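Local coordinates for Xaa-Pro dipeptidase (Mycobacterium tuberculosis, PDB 5E2C), which probably acts as a metal-dependent aminopeptidase of the prolidase family, the chain here being only its N-terminal domain, at residues A[35-40]-A[56-61]; A[51-56]-A[70-75]; A[90-95]-A[116-121]; A[20-25]-A[41-46]. One frame throughout, in Å; residues are numbered along the deposited sequence. Where two conformers were deposited one is given.

Overall arrangement
Interactions 2, 4 and 3 lie in the mixed six-stranded sheet of this creatinase/prolidase N-terminal domain. Interaction 4 is central, about 3 Å from the centre of the chain. Its strands are flanked by those of interaction 2, through the probable hydrogen bond Leu42 N to Val51 O, and of interaction 3, through that of Leu21 N to Gly94 O. Interactions 2 and 3 form the outermost strand pairs within the chain, their centres about 20 Å apart. Interaction 1, at the surface, adjoins interaction 2, with centres about 8 Å apart, and joins the loop before strand 40-44 to the start of helix 59-65; its Asn38 reaches Thr54 and Asp55. Interaction 3 also borders the second subunit.

Interaction 1: A[35-40]-A[56-61]; sequences SGSNGA and GRYRTQ
Tyr58 lays its ring over Gly36 and touches Ser37 with its hydroxyl. The CA of Gly36 sits above one ring face, 4.0 Å from the centroid of the Tyr58 ring and 18° off its normal, a CH-pi contact displaced toward the CE1 rim. On the opposite face lies CB of Arg57. At the far end of the ring Tyr58 OH and Ser37 OG form a 2.7 Å hydrogen bond in which either may be the donor. The Arg57 chain bends at chi3 (-65°), which turns NE. Tyr58 CE2 lies over one face of the Arg57 guanidinium, 3.6 Å above its plane and offset toward its rim. Asn38 CB meets this guanidinium at the edge, 3.6 Å from Arg57 NH2. A water in the guanidinium plane accepts from Arg57 NH2 at 3.0 Å and also bonds to Ser37 OG.

The contact joins the loop between helix 25-32 and strand 40-44 to the start of helix 59-65, where Tyr58 holds the N-cap position. Asp55 ties the two sides together: it forms a salt bridge with Arg57 NE and accepts from Asn38 ND2. In the first turn of the helix, the extended chain of Gln61 brings NE2 within 3.0 Å of Ser35 OG, but the angle is too poor for a hydrogen bond. Gln65 OE1 instead bonds to both Gln61 NE2 and Ser35 N.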
loop_
_atom_site.group_PDB
_atom_site.type_symbol
_atom_site.label_atom_id
_atom_site.label_comp_id
_atom_site.label_asym_id
_atom_site.label_seq_id
_atom_site.Cartn_x
_atom_site.Cartn_y
_atom_site.Cartn_z
ATOM N N SER A 35 -4.477 18.811 -9.092
ATOM C CA SER A 35 -4.450 17.657 -9.995
ATOM C C SER A 35 -3.039 17.106 -10.266
ATOM O O SER A 35 -2.867 16.267 -11.153
ATOM C CB SER A 35 -5.119 18.031 -11.319
ATOM O OG SER A 35 -4.383 19.025 -11.995
ATOM N N GLY A 36 -2.038 17.575 -9.521
ATOM C CA GLY A 36 -0.681 17.060 -9.673
ATOM C C GLY A 36 -0.564 15.594 -9.295
ATOM O O GLY A 36 -1.341 15.075 -8.482
ATOM N N SER A 37 0.428 14.933 -9.879
ATOM C CA SER A 37 0.599 13.493 -9.737
ATOM C C SER A 37 1.186 13.088 -8.392
ATOM O O SER A 37 1.288 11.904 -8.098
ATOM C CB SER A 37 1.518 12.970 -10.837
ATOM O OG SER A 37 2.846 13.329 -10.547
ATOM N N ASN A 38 1.648 14.053 -7.612
ATOM C CA ASN A 38 2.041 13.787 -6.242
ATOM C C ASN A 38 1.463 14.846 -5.321
ATOM O O ASN A 38 1.642 16.039 -5.533
ATOM C CB ASN A 38 3.557 13.767 -6.103
ATOM C CG ASN A 38 4.001 13.350 -4.711
ATOM O OD1 ASN A 38 3.447 12.415 -4.108
ATOM N ND2 ASN A 38 4.968 14.053 -4.185
ATOM N N GLY A 39 0.768 14.405 -4.288
ATOM C CA GLY A 39 0.091 15.337 -3.417
ATOM C C GLY A 39 -0.608 14.620 -2.292
ATOM O O GLY A 39 -0.977 13.454 -2.422
ATOM N N ALA A 40 -0.782 15.327 -1.183
ATOM C CA ALA A 40 -1.539 14.814 -0.062
ATOM C C ALA A 40 -2.187 16.005 0.625
ATOM O O ALA A 40 -1.759 17.145 0.471
ATOM C CB ALA A 40 -0.634 14.050 0.895
ATOM N N GLY A 56 8.283 20.072 -5.392
ATOM C CA GLY A 56 8.679 21.283 -6.123
ATOM C C GLY A 56 8.233 21.368 -7.583
ATOM O O GLY A 56 8.096 22.464 -8.118
ATOM N N ARG A 57 7.987 20.223 -8.214
ATOM C CA ARG A 57 7.527 20.183 -9.614
ATOM C C ARG A 57 6.191 20.931 -9.743
ATOM O O ARG A 57 5.870 21.481 -10.793
ATOM C CB ARG A 57 7.344 18.735 -10.096
ATOM C CG ARG A 57 8.606 17.858 -10.130
ATOM C CD ARG A 57 8.275 16.393 -10.453
ATOM N NE ARG A 57 7.469 15.739 -9.430
ATOM C CZ ARG A 57 6.913 14.534 -9.540
ATOM N NH1 ARG A 57 7.045 13.808 -10.639
ATOM N NH2 ARG A 57 6.201 14.043 -8.529
ATOM N N TYR A 58 5.434 20.972 -8.650
ATOM C CA TYR A 58 4.056 21.438 -8.663
ATOM C C TYR A 58 3.787 22.717 -7.875
ATOM O O TYR A 58 2.618 23.044 -7.596
ATOM C CB TYR A 58 3.175 20.322 -8.116
ATOM C CG TYR A 58 3.153 19.119 -9.020
ATOM C CD1 TYR A 58 2.635 19.209 -10.303
ATOM C CD2 TYR A 58 3.671 17.900 -8.604
ATOM C CE1 TYR A 58 2.604 18.114 -11.127
ATOM C CE2 TYR A 58 3.662 16.797 -9.437
ATOM C CZ TYR A 58 3.134 16.920 -10.704
ATOM O OH TYR A 58 3.111 15.828 -11.523
ATOM N N ARG A 59 4.842 23.432 -7.498
ATOM C CA ARG A 59 4.698 24.662 -6.732
ATOM C C ARG A 59 3.782 25.677 -7.408
ATOM O O ARG A 59 2.867 26.202 -6.783
ATOM C CB ARG A 59 6.062 25.299 -6.460
ATOM C CG ARG A 59 5.998 26.484 -5.511
ATOM C CD ARG A 59 7.311 27.245 -5.505
ATOM N NE ARG A 59 8.410 26.391 -5.066
ATOM C CZ ARG A 59 8.773 26.196 -3.798
ATOM N NH1 ARG A 59 8.140 26.799 -2.793
ATOM N NH2 ARG A 59 9.794 25.387 -3.532
ATOM N N THR A 60 4.033 25.942 -8.683
ATOM C CA THR A 60 3.223 26.900 -9.430
ATOM C C THR A 60 1.779 26.414 -9.593
ATOM O O THR A 60 0.831 27.184 -9.424
ATOM C CB THR A 60 3.853 27.166 -10.808
ATOM O OG1 THR A 60 5.122 27.808 -10.629
ATOM C CG2 THR A 60 2.955 28.043 -11.638
ATOM N N GLN A 61 1.622 25.131 -9.892
ATOM C CA GLN A 61 0.299 24.542 -10.122
ATOM C C GLN A 61 -0.551 24.538 -8.859
ATOM O O GLN A 61 -1.741 24.821 -8.909
ATOM C CB GLN A 61 0.416 23.117 -10.654
ATOM C CG GLN A 61 -0.912 22.492 -11.047
ATOM C CD GLN A 61 -0.751 21.191 -11.802
ATOM O OE1 GLN A 61 0.222 21.006 -12.553
ATOM N NE2 GLN A 61 -1.697 20.286 -11.629
HETATM O O HOH W 1 4.805 11.452 -8.896
#

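Interaction 2: A[51-56]-A[70-75]; sequences VLATDG and EVAIER
A beta-alpha-beta unit brings Val51, Leu52, Ala53 and Thr54 beside Glu70, Val71, Ala72 and Ile73, with helix 59-65 connecting the two parallel strands. The backbone bonds run alternately between them. Leu52 N gives to Glu70 O at 2.9 Å, and Leu52 O takes Ala72 N at 2.8 Å. Two residues on, Thr54 repeats the pattern: its N reaches Ala72 O at 3.1 Å and its O receives Glu74 N. Thus Leu52 and Thr54 each use both backbone polar groups on the neighbouring strand, while Val51 and Ala53 bond to strand 40-44 on the other side.

Three pairs, Val51 with Glu70, Leu52 with Val71 and Thr54 with Ile73, lie side by side and point the same way. Leu52 CD2 is 4.1 Å from Val71 CG2. Thr54 OG1 is anti to the backbone N (chi1 -173°) and bonds to Asn38 O, while CG2 lies between the backbone N and the carbonyl carbon and meets Ile73 CD1 at 3.8 Å. The other branch of Ile73 goes past the strand end, CG2 lying 3.5 Å from Gly56 N. Ala62 of helix 59-65 covers Leu52, Thr54 and Val71. On the reverse face, Val51 CG2 packs 3.8 Å from Glu70 OE1, a carboxylate oxygen held in a salt bridge by Arg84 of helix 77-87. Parallel strands with a connecting helix packed over one face are the hallmark of a beta-alpha-beta crossover, here ending the sheet within this chain at strand 70-73.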
loop_
_atom_site.group_PDB
_atom_site.type_symbol
_atom_site.label_atom_id
_atom_site.label_comp_id
_atom_site.label_asym_id
_atom_site.label_seq_id
_atom_site.Cartn_x
_atom_site.Cartn_y
_atom_site.Cartn_z
ATOM N N VAL A 51 -4.316 21.618 4.910
ATOM C CA VAL A 51 -2.957 21.851 4.419
ATOM C C VAL A 51 -2.693 20.898 3.253
ATOM O O VAL A 51 -2.870 19.674 3.391
ATOM C CB VAL A 51 -1.908 21.639 5.539
ATOM C CG1 VAL A 51 -0.518 21.990 5.040
ATOM C CG2 VAL A 51 -2.270 22.451 6.787
ATOM N N LEU A 52 -2.276 21.457 2.111
ATOM C CA LEU A 52 -1.888 20.659 0.942
ATOM C C LEU A 52 -0.373 20.524 0.934
ATOM O O LEU A 52 0.321 21.476 1.243
ATOM C CB LEU A 52 -2.362 21.346 -0.341
ATOM C CG LEU A 52 -2.067 20.652 -1.669
ATOM C CD1 LEU A 52 -2.926 19.412 -1.830
ATOM C CD2 LEU A 52 -2.363 21.623 -2.802
ATOM N N ALA A 53 0.133 19.335 0.625
ATOM C CA ALA A 53 1.554 19.126 0.414
ATOM C C ALA A 53 1.790 18.508 -0.954
ATOM O O ALA A 53 1.082 17.575 -1.379
ATOM C CB ALA A 53 2.153 18.244 1.499
ATOM N N THR A 54 2.785 19.046 -1.644
ATOM C CA THR A 54 3.238 18.492 -2.913
ATOM C C THR A 54 4.731 18.723 -3.041
ATOM O O THR A 54 5.353 19.241 -2.133
ATOM C CB THR A 54 2.451 19.081 -4.104
ATOM O OG1 THR A 54 2.819 18.386 -5.302
ATOM C CG2 THR A 54 2.727 20.557 -4.273
ATOM N N ASP A 55 5.326 18.295 -4.137
ATOM C CA ASP A 55 6.759 18.519 -4.316
ATOM C C ASP A 55 7.018 19.710 -5.247
ATOM O O ASP A 55 6.088 20.304 -5.795
ATOM C CB ASP A 55 7.450 17.235 -4.772
ATOM C CG ASP A 55 6.950 16.735 -6.111
ATOM O OD1 ASP A 55 7.271 17.369 -7.113
ATOM O OD2 ASP A 55 6.279 15.677 -6.169
ATOM N N GLY A 56 8.283 20.072 -5.392
ATOM C CA GLY A 56 8.679 21.283 -6.123
ATOM C C GLY A 56 8.233 21.368 -7.583
ATOM O O GLY A 56 8.096 22.464 -8.118
ATOM N N GLU A 70 -2.965 26.600 2.409
ATOM C CA GLU A 70 -1.528 26.560 2.677
ATOM C C GLU A 70 -0.950 25.370 1.915
ATOM O O GLU A 70 -1.526 24.290 1.955
ATOM C CB GLU A 70 -1.209 26.391 4.169
ATOM C CG GLU A 70 0.285 26.160 4.407
ATOM C CD GLU A 70 0.647 25.780 5.835
ATOM O OE1 GLU A 70 -0.248 25.643 6.708
ATOM O OE2 GLU A 70 1.853 25.588 6.071
ATOM N N VAL A 71 0.165 25.583 1.219
ATOM C CA VAL A 71 0.831 24.528 0.463
ATOM C C VAL A 71 2.239 24.384 0.993
ATOM O O VAL A 71 3.004 25.338 0.975
ATOM C CB VAL A 71 0.915 24.848 -1.042
ATOM C CG1 VAL A 71 1.644 23.745 -1.794
ATOM C CG2 VAL A 71 -0.476 25.062 -1.617
ATOM N N ALA A 72 2.568 23.188 1.462
ATOM C CA ALA A 72 3.917 22.843 1.858
ATOM C C ALA A 72 4.602 22.152 0.690
ATOM O O ALA A 72 3.995 21.323 0.026
ATOM C CB ALA A 72 3.876 21.904 3.046
ATOM N N ILE A 73 5.868 22.478 0.447
ATOM C CA ILE A 73 6.633 21.843 -0.614
ATOM C C ILE A 73 7.648 20.897 0.018
ATOM O O ILE A 73 8.611 21.327 0.649
ATOM C CB ILE A 73 7.328 22.867 -1.552
ATOM C CG1 ILE A 73 6.301 23.808 -2.192
ATOM C CG2 ILE A 73 8.146 22.149 -2.618
ATOM C CD1 ILE A 73 5.234 23.123 -3.019
ATOM N N GLU A 74 7.420 19.597 -0.154
ATOM C CA GLU A 74 8.138 18.576 0.623
ATOM C C GLU A 74 8.439 17.338 -0.196
ATOM O O GLU A 74 7.680 17.000 -1.108
ATOM C CB GLU A 74 7.259 18.185 1.807
ATOM C CG GLU A 74 7.076 19.300 2.818
ATOM C CD GLU A 74 8.341 19.577 3.601
ATOM O OE1 GLU A 74 9.126 18.621 3.796
ATOM O OE2 GLU A 74 8.546 20.736 4.024
ATOM N N ARG A 75 9.522 16.643 0.145
ATOM C CA ARG A 75 9.915 15.426 -0.566
ATOM C C ARG A 75 8.935 14.268 -0.319
ATOM O O ARG A 75 8.622 13.512 -1.243
ATOM C CB ARG A 75 11.343 15.014 -0.153
ATOM C CG ARG A 75 11.942 13.893 -0.988
ATOM C CD ARG A 75 13.326 13.496 -0.486
ATOM N NE ARG A 75 14.214 14.646 -0.398
ATOM C CZ ARG A 75 15.069 15.046 -1.340
ATOM N NH1 ARG A 75 15.226 14.376 -2.479
ATOM N NH2 ARG A 75 15.794 16.131 -1.124
#

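Interaction 3: A[90-95]-A[116-121]; sequences VGKLGF and NTELVR
Leu93, Phe95 and Leu119 form the tight side of this strand pair, while Lys92 and Glu118 line the looser, exposed one. On the tight side Leu93 CD2 meets Leu119 CD2 at 3.8 Å, the two leucines pointing the same way. The Phe95 ring lies against the partner backbone, CD1 3.4 Å from Val120 O, with CG between its own N and carbonyl carbon (chi1 72°). The ring carries Arg121 CA over one face and Leu119 C at its edge, and its CZ comes 3.8 Å from Arg121 CG. Leu105 of helix 102-111 covers both Phe95 and Leu119, and Val102 of the second subunit packs on Phe95 and Arg121. Arg121 NE forms a salt bridge with Asp106 of that subunit.

Across the sheet, Lys92 and Glu118 run alongside each other, yet Lys92 NZ stays 4.5 Å from Glu118 OE1, beyond a salt bridge. At the start of the two strands the contact is polar: Thr117 OG1 donates to Val90 O at 2.7 Å, and a water donates to both Gly91 O and Asn116 O. Leu93 N to Glu118 O and Val120 N to Leu93 O, each 2.8 Å, help complete the parallel pairing of a beta-alpha-beta unit whose connecting helix is 102-111.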
loop_
_atom_site.group_PDB
_atom_site.type_symbol
_atom_site.label_atom_id
_atom_site.label_comp_id
_atom_site.label_asym_id
_atom_site.label_seq_id
_atom_site.Cartn_x
_atom_site.Cartn_y
_atom_site.Cartn_z
ATOM N N VAL A 90 -3.302 16.366 17.184
ATOM C CA VAL A 90 -4.357 15.492 16.687
ATOM C C VAL A 90 -4.310 14.147 17.412
ATOM O O VAL A 90 -3.299 13.484 17.388
ATOM C CB VAL A 90 -4.177 15.323 15.156
ATOM C CG1 VAL A 90 -5.017 14.188 14.599
ATOM C CG2 VAL A 90 -4.534 16.624 14.477
ATOM N N GLY A 91 -5.400 13.752 18.066
ATOM C CA GLY A 91 -5.434 12.479 18.799
ATOM C C GLY A 91 -5.555 11.261 17.903
ATOM O O GLY A 91 -4.811 10.287 18.048
ATOM N N LYS A 92 -6.517 11.323 16.987
ATOM C CA LYS A 92 -6.756 10.255 16.036
ATOM C C LYS A 92 -6.709 10.809 14.608
ATOM O O LYS A 92 -7.504 11.681 14.237
ATOM C CB LYS A 92 -8.079 9.569 16.332
ATOM C CG LYS A 92 -8.087 8.897 17.702
ATOM C CD LYS A 92 -9.304 8.012 17.857
ATOM C CE LYS A 92 -9.261 7.252 19.180
ATOM N NZ LYS A 92 -10.517 6.474 19.368
ATOM N N LEU A 93 -5.765 10.292 13.828
ATOM C CA LEU A 93 -5.530 10.742 12.442
ATOM C C LEU A 93 -5.945 9.610 11.510
ATOM O O LEU A 93 -5.342 8.528 11.524
ATOM C CB LEU A 93 -4.044 11.036 12.234
ATOM C CG LEU A 93 -3.648 11.438 10.799
ATOM C CD1 LEU A 93 -4.388 12.678 10.361
ATOM C CD2 LEU A 93 -2.151 11.645 10.684
ATOM N N GLY A 94 -6.981 9.848 10.713
ATOM C CA GLY A 94 -7.397 8.886 9.720
ATOM C C GLY A 94 -6.409 8.866 8.571
ATOM O O GLY A 94 -5.794 9.882 8.267
ATOM N N PHE A 95 -6.235 7.703 7.959
ATOM C CA PHE A 95 -5.431 7.587 6.731
ATOM C C PHE A 95 -6.088 6.595 5.805
ATOM O O PHE A 95 -6.937 5.786 6.216
ATOM C CB PHE A 95 -3.987 7.178 7.043
ATOM C CG PHE A 95 -3.845 5.743 7.481
ATOM C CD1 PHE A 95 -4.014 5.395 8.817
ATOM C CD2 PHE A 95 -3.531 4.748 6.571
ATOM C CE1 PHE A 95 -3.897 4.069 9.227
ATOM C CE2 PHE A 95 -3.404 3.429 6.982
ATOM C CZ PHE A 95 -3.598 3.089 8.302
ATOM N N ASN A 116 1.143 11.820 20.841
ATOM C CA ASN A 116 0.036 10.942 21.183
ATOM C C ASN A 116 -1.006 11.048 20.083
ATOM O O ASN A 116 -2.116 11.546 20.275
ATOM C CB ASN A 116 -0.487 11.267 22.579
ATOM C CG ASN A 116 0.541 10.932 23.661
ATOM O OD1 ASN A 116 0.947 9.775 23.808
ATOM N ND2 ASN A 116 0.984 11.944 24.403
ATOM N N THR A 117 -0.590 10.616 18.901
ATOM C CA THR A 117 -1.446 10.585 17.715
ATOM C C THR A 117 -1.517 9.149 17.248
ATOM O O THR A 117 -0.477 8.544 16.990
ATOM C CB THR A 117 -0.852 11.430 16.573
ATOM O OG1 THR A 117 -0.706 12.790 17.001
ATOM C CG2 THR A 117 -1.756 11.375 15.335
ATOM N N GLU A 118 -2.727 8.603 17.152
ATOM C CA GLU A 118 -2.946 7.248 16.655
ATOM C C GLU A 118 -3.368 7.322 15.181
ATOM O O GLU A 118 -4.247 8.113 14.818
ATOM C CB GLU A 118 -4.057 6.554 17.455
ATOM C CG GLU A 118 -4.372 5.119 17.009
ATOM C CD GLU A 118 -5.676 4.555 17.584
ATOM O OE1 GLU A 118 -6.317 5.215 18.423
ATOM O OE2 GLU A 118 -6.079 3.438 17.181
ATOM N N LEU A 119 -2.763 6.483 14.349
ATOM C CA LEU A 119 -3.150 6.373 12.947
ATOM C C LEU A 119 -4.296 5.386 12.841
ATOM O O LEU A 119 -4.170 4.238 13.276
ATOM C CB LEU A 119 -1.973 5.896 12.104
ATOM C CG LEU A 119 -0.908 6.986 11.909
ATOM C CD1 LEU A 119 0.456 6.372 11.635
ATOM C CD2 LEU A 119 -1.334 7.931 10.789
ATOM N N VAL A 120 -5.404 5.825 12.258
ATOM C CA VAL A 120 -6.610 5.016 12.185
ATOM C C VAL A 120 -7.048 4.799 10.741
ATOM O O VAL A 120 -7.202 5.757 9.979
ATOM C CB VAL A 120 -7.746 5.697 12.958
ATOM C CG1 VAL A 120 -9.041 4.884 12.867
ATOM C CG2 VAL A 120 -7.334 5.921 14.413
ATOM N N ARG A 121 -7.256 3.543 10.364
ATOM C CA ARG A 121 -7.764 3.241 9.027
ATOM C C ARG A 121 -9.086 3.981 8.773
ATOM O O ARG A 121 -10.044 3.899 9.570
ATOM C CB ARG A 121 -7.952 1.737 8.840
ATOM C CG ARG A 121 -6.668 0.919 8.922
ATOM C CD ARG A 121 -7.016 -0.542 9.197
ATOM N NE ARG A 121 -5.848 -1.404 9.124
ATOM C CZ ARG A 121 -4.885 -1.474 10.041
ATOM N NH1 ARG A 121 -4.932 -0.735 11.153
ATOM N NH2 ARG A 121 -3.861 -2.302 9.848
HETATM O O HOH W 2 -4.365 9.307 20.547
#

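Interaction 4: A[20-25]-A[41-46]; sequences MLISDL and LLVFAD
Ile22 leans across the neighbouring strand onto Leu41 and Val43. Its CB is 3.8 Å from Leu41 O. CG1, placed anti to the carbonyl carbon (chi1 -57°), is 4.1 Å from Leu41 O. At the tip, CD1 comes to 3.4 Å from Leu41 O and meets the methyl Val43 CG2 at 3.6 Å, the two side chains crossing at a slant. The CD2 methyl of Leu41 is the next neighbour, 4.2 Å from Ile22 CD1. The remaining surroundings of this isoleucine include Asn27, Val28 and Leu31 of helix 25-32.

The strands beneath are antiparallel. Ile22 and Leu41 form a hydrogen-bonded pair, Ile22 N giving to Leu41 O at 2.7 Å and nearly straight (176°), with Leu41 N returning to Ile22 O. Met20, a selenomethionine, pairs with Val43 likewise, Met20 N reaching Val43 O at 2.8 Å. Between them Leu21 and Leu42 are a non-hydrogen-bonded pair whose side chains turn to the reverse face, where Leu81 of helix 77-87 touches both. Leu42 CD1 curls back to within 3.6 Å of Met20 O.

With aliphatic groups on both faces and every touching residue buried, the four reciprocal N-H to O=C bonds satisfy main-chain polar groups that would otherwise be costly to bury, as befits the middle of a sheet enclosed by helices.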
loop_
_atom_site.group_PDB
_atom_site.type_symbol
_atom_site.label_atom_id
_atom_site.label_comp_id
_atom_site.label_asym_id
_atom_site.label_seq_id
_atom_site.Cartn_x
_atom_site.Cartn_y
_atom_site.Cartn_z
HETATM N N MSE A 20 -7.862 13.912 9.143
HETATM C CA MSE A 20 -7.677 12.888 8.152
HETATM C C MSE A 20 -6.606 13.303 7.186
HETATM O O MSE A 20 -6.566 14.455 6.713
HETATM C CB MSE A 20 -8.975 12.713 7.395
HETATM C CG MSE A 20 -8.727 11.715 6.303
HETATM SE SE MSE A 20 -10.353 10.740 5.992
HETATM C CE MSE A 20 -9.574 9.404 4.764
ATOM N N LEU A 21 -5.744 12.347 6.886
ATOM C CA LEU A 21 -4.756 12.465 5.820
ATOM C C LEU A 21 -5.336 11.830 4.568
ATOM O O LEU A 21 -5.700 10.645 4.559
ATOM C CB LEU A 21 -3.478 11.722 6.195
ATOM C CG LEU A 21 -2.401 11.678 5.110
ATOM C CD1 LEU A 21 -1.931 13.094 4.774
ATOM C CD2 LEU A 21 -1.254 10.804 5.594
ATOM N N ILE A 22 -5.448 12.619 3.514
ATOM C CA ILE A 22 -5.917 12.112 2.227
ATOM C C ILE A 22 -4.721 11.898 1.289
ATOM O O ILE A 22 -3.953 12.829 1.011
ATOM C CB ILE A 22 -6.945 13.065 1.600
ATOM C CG1 ILE A 22 -8.116 13.264 2.569
ATOM C CG2 ILE A 22 -7.473 12.514 0.279
ATOM C CD1 ILE A 22 -8.006 14.511 3.368
ATOM N N SER A 23 -4.573 10.657 0.823
ATOM C CA SER A 23 -3.430 10.226 0.007
ATOM C C SER A 23 -3.818 9.785 -1.427
ATOM O O SER A 23 -2.948 9.731 -2.316
ATOM C CB SER A 23 -2.704 9.064 0.692
ATOM O OG SER A 23 -2.231 9.415 1.993
ATOM N N ASP A 24 -5.078 9.409 -1.623
ATOM C CA ASP A 24 -5.598 8.979 -2.938
ATOM C C ASP A 24 -5.752 10.247 -3.770
ATOM O O ASP A 24 -6.453 11.166 -3.373
ATOM C CB ASP A 24 -6.937 8.233 -2.729
ATOM C CG ASP A 24 -7.556 7.702 -4.027
ATOM O OD1 ASP A 24 -7.422 8.346 -5.080
ATOM O OD2 ASP A 24 -8.212 6.643 -3.995
ATOM N N LEU A 25 -5.071 10.311 -4.906
ATOM C CA LEU A 25 -5.077 11.513 -5.726
ATOM C C LEU A 25 -6.466 11.910 -6.255
ATOM O O LEU A 25 -6.748 13.098 -6.390
ATOM C CB LEU A 25 -4.077 11.387 -6.867
ATOM C CG LEU A 25 -2.621 11.244 -6.414
ATOM C CD1 LEU A 25 -1.745 11.095 -7.644
ATOM C CD2 LEU A 25 -2.169 12.416 -5.548
ATOM N N LEU A 41 -3.243 15.733 1.369
ATOM C CA LEU A 41 -4.043 16.786 1.969
ATOM C C LEU A 41 -4.354 16.393 3.410
ATOM O O LEU A 41 -4.692 15.233 3.680
ATOM C CB LEU A 41 -5.343 16.955 1.179
ATOM C CG LEU A 41 -6.252 18.095 1.604
ATOM C CD1 LEU A 41 -5.601 19.416 1.218
ATOM C CD2 LEU A 41 -7.609 17.942 0.950
ATOM N N LEU A 42 -4.184 17.339 4.329
ATOM C CA LEU A 42 -4.567 17.145 5.743
ATOM C C LEU A 42 -5.820 17.983 6.037
ATOM O O LEU A 42 -5.813 19.192 5.838
ATOM C CB LEU A 42 -3.408 17.568 6.647
ATOM C CG LEU A 42 -3.606 17.509 8.160
ATOM C CD1 LEU A 42 -3.955 16.088 8.595
ATOM C CD2 LEU A 42 -2.372 18.032 8.891
ATOM N N VAL A 43 -6.899 17.345 6.482
ATOM C CA VAL A 43 -8.115 18.067 6.829
ATOM C C VAL A 43 -8.429 17.811 8.294
ATOM O O VAL A 43 -8.445 16.644 8.716
ATOM C CB VAL A 43 -9.306 17.599 5.968
ATOM C CG1 VAL A 43 -10.576 18.331 6.354
ATOM C CG2 VAL A 43 -8.995 17.833 4.504
ATOM N N PHE A 44 -8.674 18.893 9.048
ATOM C CA PHE A 44 -8.996 18.801 10.481
ATOM C C PHE A 44 -10.494 18.722 10.718
ATOM O O PHE A 44 -11.276 19.256 9.941
ATOM C CB PHE A 44 -8.447 19.997 11.248
ATOM C CG PHE A 44 -6.943 20.143 11.185
ATOM C CD1 PHE A 44 -6.349 20.883 10.177
ATOM C CD2 PHE A 44 -6.118 19.541 12.143
ATOM C CE1 PHE A 44 -4.972 21.033 10.123
ATOM C CE2 PHE A 44 -4.735 19.684 12.082
ATOM C CZ PHE A 44 -4.164 20.430 11.071
ATOM N N ALA A 45 -10.893 18.081 11.818
ATOM C CA ALA A 45 -12.317 17.988 12.152
ATOM C C ALA A 45 -12.855 19.356 12.588
ATOM O O ALA A 45 -14.011 19.707 12.313
ATOM C CB ALA A 45 -12.550 16.954 13.240
ATOM N N ASP A 46 -12.008 20.139 13.244
ATOM C CA ASP A 46 -12.453 21.413 13.806
ATOM C C ASP A 46 -12.252 22.546 12.785
ATOM O O ASP A 46 -12.132 22.288 11.586
ATOM C CB ASP A 46 -11.803 21.664 15.184
ATOM C CG ASP A 46 -10.317 21.970 15.117
ATOM O OD1 ASP A 46 -9.730 22.058 14.014
ATOM O OD2 ASP A 46 -9.722 22.119 16.211
#